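Long-range contacts in separin (Saccharomyces cerevisiae, PDB 5U1T), which is a caspase-like cysteine protease that cleaves the Mcd1/Scc1 subunit of cohesin at the onset of anaphase and is held inactive by securin during most of the cell cycle: residues Ile830-Arg834 with Asp871-Met877; Lys114-Leu118 with His152-Leu156; Leu1292-Leu1296 with Met1307-Ile1311. One frame throughout, in Å; residues are numbered along the deposited sequence.

Contact 1. Residues Ile830-Arg834 with Asp871-Met877; sequences IIVYR and DITSLTM
Two helices of the all-helical array in the middle of the chain are joined here through a polar N-cap. The axes of segments 830-834 and 872-877 approach to 11.6 Å, with their directions at 31°, Arg834 and Ser874 bringing their CA atoms to 7.6 Å; helix 849-863, between them in sequence, packs against Tyr833. Asp871 (chi1 t, phi/psi -100/89) caps the second helix: its OD1 accepts from Ser874 N at 3.0 Å and from Thr873 OG1 at 3.0 Å, while Ser874 OG (chi1 m) donates to Asp871 OD2 at 2.6 Å. Arg834, m, m, t with chi4 at 91°, extends its guanidinium to this cap. Its NE and NH2 each donate to Ser874 OG at 3.0 Å, and the charge adds a long salt bridge, Arg834 NH2 to Asp871 OD2 at 3.8 Å. Ile830 (t, p) sets CD1 3.3 Å from Asp871 OD2. Tyr833 (chi1 t, chi2 67°) turns its ring edge to Met877 CB, with Tyr833 OH 3.6 Å from Met877 C. Met877, extended as m, t, t, lays its methyl over one guanidinium face, CE lying 3.6 Å from Arg834 NH1.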
ATOM      1  N   ILE A 830     -12.395   1.703   4.330  1.00 56.27           N
ATOM      2  CA  ILE A 830     -11.760   0.483   4.773  1.00 50.88           C
ATOM      3  C   ILE A 830     -10.509   0.752   5.555  1.00 53.08           C
ATOM      4  O   ILE A 830     -10.117  -0.023   6.379  1.00 55.72           O
ATOM      5  CB  ILE A 830     -11.418  -0.429   3.604  1.00 48.74           C
ATOM      6  CG1 ILE A 830     -10.922  -1.763   4.102  1.00 53.30           C
ATOM      7  CG2 ILE A 830     -10.333   0.181   2.768  1.00 48.59           C
ATOM      8  CD1 ILE A 830     -12.009  -2.619   4.663  1.00 55.43           C
ATOM      9  N   ILE A 831      -9.869   1.862   5.286  1.00 56.27           N
ATOM     10  CA  ILE A 831      -8.664   2.196   6.026  1.00 52.40           C
ATOM     11  C   ILE A 831      -9.032   2.841   7.354  1.00 52.47           C
ATOM     12  O   ILE A 831      -8.481   2.498   8.389  1.00 54.82           O
ATOM     13  CB  ILE A 831      -7.742   3.127   5.235  1.00 55.01           C
ATOM     14  CG1 ILE A 831      -7.330   2.472   3.916  1.00 56.07           C
ATOM     15  CG2 ILE A 831      -6.495   3.431   6.046  1.00 56.35           C
ATOM     16  CD1 ILE A 831      -6.454   1.237   4.076  1.00 54.07           C
ATOM     17  N   VAL A 832      -9.981   3.766   7.315  1.00 54.15           N
ATOM     18  CA  VAL A 832     -10.476   4.404   8.517  1.00 54.94           C
ATOM     19  C   VAL A 832     -11.042   3.362   9.479  1.00 54.12           C
ATOM     20  O   VAL A 832     -10.724   3.380  10.672  1.00 55.38           O
ATOM     21  CB  VAL A 832     -11.532   5.466   8.176  1.00 55.38           C
ATOM     22  CG1 VAL A 832     -12.196   6.003   9.422  1.00 48.69           C
ATOM     23  CG2 VAL A 832     -10.881   6.594   7.406  1.00 55.69           C
ATOM     24  N   TYR A 833     -11.852   2.435   8.972  1.00 52.91           N
ATOM     25  CA  TYR A 833     -12.396   1.396   9.836  1.00 49.82           C
ATOM     26  C   TYR A 833     -11.287   0.562  10.476  1.00 53.33           C
ATOM     27  O   TYR A 833     -11.234   0.448  11.694  1.00 52.23           O
ATOM     28  CB  TYR A 833     -13.351   0.448   9.104  1.00 53.87           C
ATOM     29  CG  TYR A 833     -13.758  -0.657  10.053  1.00 54.56           C
ATOM     30  CD1 TYR A 833     -14.536  -0.364  11.172  1.00 53.78           C
ATOM     31  CD2 TYR A 833     -13.290  -1.962   9.900  1.00 45.76           C
ATOM     32  CE1 TYR A 833     -14.869  -1.332  12.084  1.00 50.39           C
ATOM     33  CE2 TYR A 833     -13.618  -2.941  10.816  1.00 53.93           C
ATOM     34  CZ  TYR A 833     -14.410  -2.618  11.907  1.00 54.17           C
ATOM     35  OH  TYR A 833     -14.757  -3.575  12.838  1.00 57.64           O
ATOM     36  N   ARG A 834     -10.421  -0.027   9.659  1.00 52.42           N
ATOM     37  CA  ARG A 834      -9.384  -0.911  10.164  1.00 47.25           C
ATOM     38  C   ARG A 834      -8.514  -0.233  11.208  1.00 52.59           C
ATOM     39  O   ARG A 834      -8.132  -0.867  12.207  1.00 56.72           O
ATOM     40  CB  ARG A 834      -8.495  -1.430   9.036  1.00 45.73           C
ATOM     41  CG  ARG A 834      -9.138  -2.434   8.137  1.00 50.26           C
ATOM     42  CD  ARG A 834      -9.738  -3.580   8.908  1.00 48.75           C
ATOM     43  NE  ARG A 834     -10.426  -4.485   8.002  1.00 53.77           N
ATOM     44  CZ  ARG A 834      -9.856  -5.539   7.420  1.00 55.74           C
ATOM     45  NH1 ARG A 834      -8.588  -5.827   7.673  1.00 56.56           N
ATOM     46  NH2 ARG A 834     -10.556  -6.313   6.591  1.00 55.76           N
ATOM     47  N   ASP A 871     -17.018  -8.132   2.458  1.00 56.28           N
ATOM     48  CA  ASP A 871     -15.777  -8.156   3.238  1.00 57.72           C
ATOM     49  C   ASP A 871     -15.887  -8.963   4.559  1.00 54.32           C
ATOM     50  O   ASP A 871     -16.203  -8.404   5.612  1.00 53.95           O
ATOM     51  CB  ASP A 871     -15.343  -6.726   3.546  1.00 47.24           C
ATOM     52  CG  ASP A 871     -13.974  -6.657   4.172  1.00 55.67           C
ATOM     53  OD1 ASP A 871     -13.376  -7.720   4.459  1.00 58.00           O
ATOM     54  OD2 ASP A 871     -13.491  -5.523   4.386  1.00 62.17           O
ATOM     55  N   ILE A 872     -15.601 -10.261   4.501  1.00 51.09           N
ATOM     56  CA  ILE A 872     -15.807 -11.118   5.671  1.00 59.01           C
ATOM     57  C   ILE A 872     -14.781 -10.803   6.769  1.00 52.41           C
ATOM     58  O   ILE A 872     -15.114 -10.842   7.939  1.00 56.13           O
ATOM     59  CB  ILE A 872     -15.758 -12.633   5.312  1.00 52.03           C
ATOM     60  CG1 ILE A 872     -16.104 -13.486   6.539  1.00 58.11           C
ATOM     61  CG2 ILE A 872     -14.405 -13.044   4.769  1.00 50.28           C
ATOM     62  CD1 ILE A 872     -17.384 -13.077   7.254  1.00 58.50           C
ATOM     63  N   THR A 873     -13.560 -10.447   6.387  1.00 50.70           N
ATOM     64  CA  THR A 873     -12.539 -10.129   7.365  1.00 45.90           C
ATOM     65  C   THR A 873     -12.844  -8.812   8.116  1.00 56.62           C
ATOM     66  O   THR A 873     -12.524  -8.706   9.300  1.00 61.28           O
ATOM     67  CB  THR A 873     -11.122 -10.091   6.726  1.00 41.67           C
ATOM     68  OG1 THR A 873     -11.064  -9.113   5.693  1.00 53.04           O
ATOM     69  CG2 THR A 873     -10.768 -11.433   6.126  1.00 47.26           C
ATOM     70  N   SER A 874     -13.484  -7.829   7.483  1.00 56.65           N
ATOM     71  CA  SER A 874     -13.945  -6.664   8.241  1.00 53.18           C
ATOM     72  C   SER A 874     -15.171  -6.969   9.099  1.00 53.32           C
ATOM     73  O   SER A 874     -15.372  -6.337  10.133  1.00 55.72           O
ATOM     74  CB  SER A 874     -14.292  -5.487   7.329  1.00 56.78           C
ATOM     75  OG  SER A 874     -13.146  -4.820   6.866  1.00 55.16           O
ATOM     76  N   LEU A 875     -16.007  -7.904   8.657  1.00 54.99           N
ATOM     77  CA  LEU A 875     -17.240  -8.241   9.374  1.00 55.16           C
ATOM     78  C   LEU A 875     -16.934  -8.996  10.668  1.00 59.94           C
ATOM     79  O   LEU A 875     -17.502  -8.688  11.729  1.00 56.78           O
ATOM     80  CB  LEU A 875     -18.181  -9.070   8.502  1.00 47.98           C
ATOM     81  CG  LEU A 875     -19.449  -9.545   9.214  1.00 57.14           C
ATOM     82  CD1 LEU A 875     -20.390  -8.406   9.590  1.00 46.21           C
ATOM     83  CD2 LEU A 875     -20.163 -10.593   8.383  1.00 52.22           C
ATOM     84  N   THR A 876     -16.041  -9.981  10.581  1.00 57.97           N
ATOM     85  CA  THR A 876     -15.660 -10.736  11.765  1.00 57.89           C
ATOM     86  C   THR A 876     -14.979  -9.808  12.774  1.00 58.30           C
ATOM     87  O   THR A 876     -15.206  -9.935  13.979  1.00 58.93           O
ATOM     88  CB  THR A 876     -14.755 -11.922  11.422  1.00 56.62           C
ATOM     89  OG1 THR A 876     -13.610 -11.471  10.698  1.00 51.73           O
ATOM     90  CG2 THR A 876     -15.527 -12.925  10.578  1.00 58.63           C
ATOM     91  N   MET A 877     -14.187  -8.852  12.283  1.00 53.96           N
ATOM     92  CA  MET A 877     -13.613  -7.852  13.171  1.00 56.52           C
ATOM     93  C   MET A 877     -14.698  -7.027  13.849  1.00 58.47           C
ATOM     94  O   MET A 877     -14.604  -6.705  15.030  1.00 55.28           O
ATOM     95  CB  MET A 877     -12.663  -6.928  12.424  1.00 54.30           C
ATOM     96  CG  MET A 877     -11.395  -7.600  11.962  1.00 57.13           C
ATOM     97  SD  MET A 877     -10.301  -6.452  11.108  1.00 55.32           S
ATOM     98  CE  MET A 877      -8.952  -7.572  10.747  1.00 43.37           C
TER

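Contact 2. Residues Lys114-Leu118 with His152-Leu156; sequences KNILL and HILEL
This is helix-against-helix packing in the alpha-helical array of the N-terminal part of the chain, joining the last turn of helix 113-117 to the C-terminal half of helix 146-158; helix 129-142, between them in sequence, packs against both. The two backbones keep the same direction: CA of Lys114 lies 6.6 Å from CA of His152, and CA of Leu118 lies 6.2 Å from CA of Leu156. Residues 152-156 are helical throughout, with Leu156 N bonded to His152 O at 2.9 Å. Lys114 (chi1 t, chi2 between wells at -127°, then t, t) lays its aliphatic part across the imidazole of His152 (chi1 m, chi2 -47°): CG sits 3.7 Å from the ring centroid and 9° off the normal, a CH-pi contact over the face. Leu117 (m, t) points toward the partner helix; its CD2 meets Leu156 CD2 at 3.9 Å and its CD1 lies 4.5 Å from Ile153 CG1, while Leu137 and Ile140 of helix 129-142 close over the same leucine. Leu117 O, 3.3 Å from Leu156 CD1, is hydrogen-bonded to Lys133 NZ. Leu118 (phi/psi -100/22) is the first residue to leave the helix, although its N still bonds Lys114 O at 3.2 Å. Its m, t side chain brings CD2 4.0 Å from Leu156 CB (Leu156 is t, p). Glu155 (t, p) holds a salt bridge to Arg334, and its aliphatic part borders the leucine, Leu118 CD1 resting 3.7 Å from Glu155 CG.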
ATOM      1  N   LYS A 114     -16.425  15.615 -62.817  1.00 55.67           N
ATOM      2  CA  LYS A 114     -15.142  15.065 -63.222  1.00 58.10           C
ATOM      3  C   LYS A 114     -14.432  14.479 -62.009  1.00 56.89           C
ATOM      4  O   LYS A 114     -13.723  13.474 -62.111  1.00 52.91           O
ATOM      5  CB  LYS A 114     -14.303  16.149 -63.905  1.00 53.81           C
ATOM      6  CG  LYS A 114     -12.815  15.873 -64.009  1.00 51.69           C
ATOM      7  CD  LYS A 114     -12.065  17.065 -63.430  1.00 51.59           C
ATOM      8  CE  LYS A 114     -10.563  16.926 -63.534  1.00 52.80           C
ATOM      9  NZ  LYS A 114      -9.906  18.048 -62.795  1.00 58.12           N
ATOM     10  N   ASN A 115     -14.651  15.108 -60.858  1.00 60.30           N
ATOM     11  CA  ASN A 115     -14.071  14.653 -59.596  1.00 54.46           C
ATOM     12  C   ASN A 115     -14.699  13.322 -59.111  1.00 54.41           C
ATOM     13  O   ASN A 115     -14.003  12.455 -58.590  1.00 56.19           O
ATOM     14  CB  ASN A 115     -14.225  15.744 -58.523  1.00 57.73           C
ATOM     15  CG  ASN A 115     -13.372  16.997 -58.796  1.00 59.28           C
ATOM     16  OD1 ASN A 115     -12.265  16.921 -59.341  1.00 57.92           O
ATOM     17  ND2 ASN A 115     -13.882  18.153 -58.376  1.00 58.13           N
ATOM     18  N   ILE A 116     -16.011  13.181 -59.293  1.00 49.98           N
ATOM     19  CA  ILE A 116     -16.723  11.922 -59.100  1.00 48.86           C
ATOM     20  C   ILE A 116     -16.125  10.809 -59.957  1.00 58.64           C
ATOM     21  O   ILE A 116     -15.700   9.770 -59.439  1.00 61.68           O
ATOM     22  CB  ILE A 116     -18.221  12.069 -59.449  1.00 46.30           C
ATOM     23  CG1 ILE A 116     -18.874  13.138 -58.568  1.00 58.83           C
ATOM     24  CG2 ILE A 116     -18.954  10.730 -59.369  1.00 43.83           C
ATOM     25  CD1 ILE A 116     -18.577  13.008 -57.076  1.00 50.77           C
ATOM     26  N   LEU A 117     -16.084  11.045 -61.265  1.00 57.31           N
ATOM     27  CA  LEU A 117     -15.574  10.086 -62.233  1.00 55.25           C
ATOM     28  C   LEU A 117     -14.194   9.526 -61.913  1.00 52.43           C
ATOM     29  O   LEU A 117     -13.970   8.339 -62.052  1.00 59.49           O
ATOM     30  CB  LEU A 117     -15.546  10.725 -63.632  1.00 57.70           C
ATOM     31  CG  LEU A 117     -16.912  11.008 -64.248  1.00 54.65           C
ATOM     32  CD1 LEU A 117     -16.768  11.748 -65.559  1.00 59.78           C
ATOM     33  CD2 LEU A 117     -17.690   9.721 -64.439  1.00 50.25           C
ATOM     34  N   LEU A 118     -13.256  10.361 -61.494  1.00 51.87           N
ATOM     35  CA  LEU A 118     -11.923   9.843 -61.217  1.00 59.79           C
ATOM     36  C   LEU A 118     -11.665   9.607 -59.711  1.00 63.13           C
ATOM     37  O   LEU A 118     -10.517   9.529 -59.275  1.00 63.43           O
ATOM     38  CB  LEU A 118     -10.866  10.781 -61.804  1.00 57.14           C
ATOM     39  CG  LEU A 118     -11.031  11.135 -63.294  1.00 64.05           C
ATOM     40  CD1 LEU A 118      -9.874  11.954 -63.819  1.00 60.84           C
ATOM     41  CD2 LEU A 118     -11.189   9.896 -64.149  1.00 63.31           C
ATOM     42  N   HIS A 152     -11.777  13.620 -69.944  1.00 68.63           N
ATOM     43  CA  HIS A 152     -11.995  12.981 -68.651  1.00 67.83           C
ATOM     44  C   HIS A 152     -12.682  11.630 -68.787  1.00 66.42           C
ATOM     45  O   HIS A 152     -12.412  10.700 -68.024  1.00 68.66           O
ATOM     46  CB  HIS A 152     -12.816  13.888 -67.753  1.00 62.31           C
ATOM     47  CG  HIS A 152     -12.254  15.262 -67.642  1.00 61.57           C
ATOM     48  ND1 HIS A 152     -10.919  15.491 -67.397  1.00 62.00           N
ATOM     49  CD2 HIS A 152     -12.838  16.478 -67.742  1.00 57.00           C
ATOM     50  CE1 HIS A 152     -10.703  16.793 -67.352  1.00 62.55           C
ATOM     51  NE2 HIS A 152     -11.851  17.414 -67.557  1.00 64.58           N
ATOM     52  N   ILE A 153     -13.585  11.528 -69.751  1.00 65.18           N
ATOM     53  CA  ILE A 153     -14.300  10.289 -69.953  1.00 63.09           C
ATOM     54  C   ILE A 153     -13.338   9.275 -70.539  1.00 63.26           C
ATOM     55  O   ILE A 153     -13.363   8.098 -70.177  1.00 62.95           O
ATOM     56  CB  ILE A 153     -15.515  10.498 -70.844  1.00 64.96           C
ATOM     57  CG1 ILE A 153     -16.628  11.115 -70.008  1.00 65.94           C
ATOM     58  CG2 ILE A 153     -15.999   9.193 -71.415  1.00 63.47           C
ATOM     59  CD1 ILE A 153     -17.598  11.883 -70.814  1.00 73.13           C
ATOM     60  N   LEU A 154     -12.454   9.746 -71.409  1.00 67.58           N
ATOM     61  CA  LEU A 154     -11.417   8.879 -71.938  1.00 71.52           C
ATOM     62  C   LEU A 154     -10.469   8.439 -70.820  1.00 67.72           C
ATOM     63  O   LEU A 154     -10.198   7.251 -70.685  1.00 72.24           O
ATOM     64  CB  LEU A 154     -10.656   9.571 -73.067  1.00 73.01           C
ATOM     65  CG  LEU A 154     -11.474   9.795 -74.349  1.00 74.03           C
ATOM     66  CD1 LEU A 154     -10.657  10.467 -75.455  1.00 70.45           C
ATOM     67  CD2 LEU A 154     -12.102   8.498 -74.856  1.00 71.39           C
ATOM     68  N   GLU A 155      -9.997   9.384 -70.002  1.00 74.76           N
ATOM     69  CA  GLU A 155      -9.078   9.085 -68.883  1.00 76.17           C
ATOM     70  C   GLU A 155      -9.656   8.034 -67.921  1.00 71.10           C
ATOM     71  O   GLU A 155      -8.979   7.072 -67.537  1.00 65.77           O
ATOM     72  CB  GLU A 155      -8.734  10.378 -68.121  1.00 71.47           C
ATOM     73  CG  GLU A 155      -8.251  10.178 -66.681  1.00 81.46           C
ATOM     74  CD  GLU A 155      -6.836   9.601 -66.569  1.00 88.10           C
ATOM     75  OE1 GLU A 155      -6.390   9.336 -65.422  1.00 85.43           O
ATOM     76  OE2 GLU A 155      -6.170   9.416 -67.617  1.00 88.91           O
ATOM     77  N   LEU A 156     -10.916   8.246 -67.558  1.00 65.59           N
ATOM     78  CA  LEU A 156     -11.726   7.281 -66.831  1.00 57.15           C
ATOM     79  C   LEU A 156     -11.620   5.881 -67.411  1.00 67.86           C
ATOM     80  O   LEU A 156     -11.159   4.951 -66.753  1.00 73.62           O
ATOM     81  CB  LEU A 156     -13.189   7.723 -66.850  1.00 57.36           C
ATOM     82  CG  LEU A 156     -14.201   6.738 -66.295  1.00 57.20           C
ATOM     83  CD1 LEU A 156     -13.932   6.639 -64.825  1.00 68.11           C
ATOM     84  CD2 LEU A 156     -15.624   7.195 -66.570  1.00 55.13           C
TER

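Contact 3. Residues Leu1292-Leu1296 with Met1307-Ile1311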
ATOM      1  N   LEU A1292      10.117 -18.021  62.193  1.00 57.88           N
ATOM      2  CA  LEU A1292       9.152 -16.932  62.218  1.00 57.08           C
ATOM      3  C   LEU A1292       8.611 -16.731  63.628  1.00 55.45           C
ATOM      4  O   LEU A1292       8.281 -15.617  64.005  1.00 56.87           O
ATOM      5  CB  LEU A1292       8.006 -17.199  61.246  1.00 52.09           C
ATOM      6  CG  LEU A1292       8.300 -17.007  59.759  1.00 52.64           C
ATOM      7  CD1 LEU A1292       7.056 -17.310  58.947  1.00 42.42           C
ATOM      8  CD2 LEU A1292       8.796 -15.598  59.511  1.00 44.88           C
ATOM      9  N   PHE A1293       8.523 -17.813  64.400  1.00 57.24           N
ATOM     10  CA  PHE A1293       8.009 -17.751  65.769  1.00 56.66           C
ATOM     11  C   PHE A1293       8.968 -16.964  66.649  1.00 55.14           C
ATOM     12  O   PHE A1293       8.553 -16.053  67.364  1.00 53.23           O
ATOM     13  CB  PHE A1293       7.774 -19.163  66.332  1.00 55.66           C
ATOM     14  CG  PHE A1293       6.533 -19.819  65.799  1.00 55.66           C
ATOM     15  CD1 PHE A1293       6.564 -20.524  64.600  1.00 55.69           C
ATOM     16  CD2 PHE A1293       5.328 -19.695  66.473  1.00 51.04           C
ATOM     17  CE1 PHE A1293       5.426 -21.094  64.090  1.00 50.21           C
ATOM     18  CE2 PHE A1293       4.186 -20.273  65.975  1.00 55.99           C
ATOM     19  CZ  PHE A1293       4.235 -20.972  64.777  1.00 53.11           C
ATOM     20  N   LEU A1294      10.252 -17.307  66.557  1.00 52.31           N
ATOM     21  CA  LEU A1294      11.315 -16.592  67.247  1.00 51.21           C
ATOM     22  C   LEU A1294      11.383 -15.123  66.869  1.00 57.06           C
ATOM     23  O   LEU A1294      11.969 -14.317  67.582  1.00 57.53           O
ATOM     24  CB  LEU A1294      12.664 -17.240  66.957  1.00 53.15           C
ATOM     25  CG  LEU A1294      12.868 -18.624  67.549  1.00 53.87           C
ATOM     26  CD1 LEU A1294      14.342 -19.002  67.561  1.00 52.83           C
ATOM     27  CD2 LEU A1294      12.274 -18.652  68.943  1.00 53.79           C
ATOM     28  N   LYS A1295      10.809 -14.752  65.734  1.00 57.63           N
ATOM     29  CA  LYS A1295      10.937 -13.373  65.341  1.00 54.39           C
ATOM     30  C   LYS A1295       9.775 -12.535  65.885  1.00 54.69           C
ATOM     31  O   LYS A1295       9.824 -11.314  65.844  1.00 62.92           O
ATOM     32  CB  LYS A1295      11.084 -13.271  63.815  1.00 63.39           C
ATOM     33  CG  LYS A1295      12.511 -13.633  63.349  1.00 62.44           C
ATOM     34  CD  LYS A1295      12.653 -13.822  61.846  1.00 60.14           C
ATOM     35  CE  LYS A1295      14.119 -14.102  61.481  1.00 60.25           C
ATOM     36  NZ  LYS A1295      14.373 -14.454  60.051  1.00 62.14           N
ATOM     37  N   LEU A1296       8.757 -13.169  66.445  1.00 50.73           N
ATOM     38  CA  LEU A1296       7.690 -12.411  67.088  1.00 53.96           C
ATOM     39  C   LEU A1296       8.181 -11.675  68.367  1.00 61.29           C
ATOM     40  O   LEU A1296       9.113 -12.120  69.044  1.00 59.59           O
ATOM     41  CB  LEU A1296       6.519 -13.333  67.441  1.00 53.98           C
ATOM     42  CG  LEU A1296       5.884 -14.163  66.336  1.00 60.02           C
ATOM     43  CD1 LEU A1296       5.166 -15.375  66.908  1.00 56.50           C
ATOM     44  CD2 LEU A1296       4.929 -13.298  65.535  1.00 56.42           C
ATOM     45  N   MET A1307       0.758 -14.536  66.348  1.00 60.71           N
ATOM     46  CA  MET A1307       1.108 -15.915  66.674  1.00 58.52           C
ATOM     47  C   MET A1307       0.033 -16.881  66.191  1.00 56.67           C
ATOM     48  O   MET A1307       0.343 -17.880  65.555  1.00 59.00           O
ATOM     49  CB  MET A1307       1.334 -16.103  68.176  1.00 53.31           C
ATOM     50  CG  MET A1307       2.165 -17.345  68.456  1.00 59.55           C
ATOM     51  SD  MET A1307       2.489 -17.704  70.186  1.00 72.62           S
ATOM     52  CE  MET A1307       0.828 -18.115  70.728  1.00 61.39           C
ATOM     53  N   GLU A1308      -1.222 -16.578  66.503  1.00 57.52           N
ATOM     54  CA  GLU A1308      -2.359 -17.338  66.005  1.00 59.00           C
ATOM     55  C   GLU A1308      -2.265 -17.560  64.487  1.00 61.22           C
ATOM     56  O   GLU A1308      -2.433 -18.676  64.001  1.00 57.46           O
ATOM     57  CB  GLU A1308      -3.660 -16.618  66.356  1.00 56.90           C
ATOM     58  CG  GLU A1308      -4.892 -17.472  66.222  1.00 59.33           C
ATOM     59  CD  GLU A1308      -6.175 -16.719  66.544  1.00 69.24           C
ATOM     60  OE1 GLU A1308      -6.352 -15.601  66.021  1.00 74.38           O
ATOM     61  OE2 GLU A1308      -7.011 -17.245  67.318  1.00 74.99           O
ATOM     62  N   ASP A1309      -1.979 -16.490  63.748  1.00 53.89           N
ATOM     63  CA  ASP A1309      -1.813 -16.588  62.312  1.00 51.43           C
ATOM     64  C   ASP A1309      -0.645 -17.478  61.923  1.00 54.22           C
ATOM     65  O   ASP A1309      -0.735 -18.195  60.940  1.00 52.28           O
ATOM     66  CB  ASP A1309      -1.625 -15.205  61.699  1.00 60.75           C
ATOM     67  CG  ASP A1309      -2.848 -14.341  61.854  1.00 62.01           C
ATOM     68  OD1 ASP A1309      -3.926 -14.899  62.150  1.00 66.14           O
ATOM     69  OD2 ASP A1309      -2.740 -13.109  61.687  1.00 64.13           O
ATOM     70  N   LEU A1310       0.459 -17.423  62.670  1.00 54.45           N
ATOM     71  CA  LEU A1310       1.550 -18.368  62.451  1.00 48.07           C
ATOM     72  C   LEU A1310       1.114 -19.799  62.669  1.00 51.43           C
ATOM     73  O   LEU A1310       1.556 -20.687  61.952  1.00 51.12           O
ATOM     74  CB  LEU A1310       2.729 -18.080  63.354  1.00 52.16           C
ATOM     75  CG  LEU A1310       3.793 -17.172  62.784  1.00 60.08           C
ATOM     76  CD1 LEU A1310       5.089 -17.415  63.513  1.00 64.82           C
ATOM     77  CD2 LEU A1310       3.967 -17.424  61.312  1.00 61.96           C
ATOM     78  N   ILE A1311       0.263 -20.019  63.671  1.00 51.52           N
ATOM     79  CA  ILE A1311      -0.224 -21.365  63.977  1.00 52.65           C
ATOM     80  C   ILE A1311      -0.991 -21.875  62.763  1.00 50.06           C
ATOM     81  O   ILE A1311      -0.718 -22.957  62.245  1.00 50.69           O
ATOM     82  CB  ILE A1311      -1.148 -21.404  65.236  1.00 52.82           C
ATOM     83  CG1 ILE A1311      -0.564 -20.602  66.399  1.00 54.34           C
ATOM     84  CG2 ILE A1311      -1.431 -22.809  65.660  1.00 47.02           C
ATOM     85  CD1 ILE A1311       0.394 -21.306  67.204  1.00 48.75           C
TER
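Phe1293 lays one face of its ring over Leu1310, whose CD1 stands 3.5 Å from the ring centroid and only 7° off the normal, a CH-pi contact over the face. The ring tip is close as well, Phe1293 CZ lying 3.6 Å from Leu1310 CB, while at the ring edge Phe1293 CE2 is 4.1 Å from Ile1311 CD1. Met1307 CG completes the ring's surroundings in this interface, 4.3 Å from Phe1293 CE2. Leu1310 contributes the largest buried area of the contact, because its side chain, with chi1 off the usual wells at -92°, enters between three residues of the other segment: besides the phenyl ring, Leu1310 CD1 meets Leu1292 CB at 3.7 Å and Leu1296 CD1 at 4.0 Å. Leu1296 also reaches Met1307, CD1 to CG at 3.9 Å. Leu1296 has left the helix (psi 151°); its CB points toward 1307-1311. The nearest CA atoms of the two segments, those of Phe1293 and Met1307, are 7.2 Å from each other, and the joint consists chiefly of apolar side chains. Helix 1252-1269 adds Phe1258 against Phe1293, and helix 1332-1347 adds Ile1343 against Leu1296 and both Leu1335 and Leu1339 against Ile1311. The segments run in roughly opposite directions, on helices 1287-1294 and 1303-1320, which follow one another in sequence, so the arrangement is that of an alpha-helical hairpin with a hydrophobic seam, here part of a helical bundle within the peptidase C50 family region.

Overall arrangement
The three contacts follow one another along an elongated, largely helical chain: contact 2 in the N-terminal helical part, contact 1 in the middle, contact 3 in the peptidase C50 region. The centre of contact 1 lies about 16 Å from the centre of the chain, whereas contacts 2 and 3 lie on opposite sides of that centre, their own centres about 134 Å apart. The centre of contact 1 is about 75 Å from that of contact 2 and about 61 Å from that of contact 3; none touches another. All three lie away from Cys1497, the probable catalytic cysteine, and securin touches none of their segments. Contact 1 is polar around a helix cap; the other two are mainly apolar.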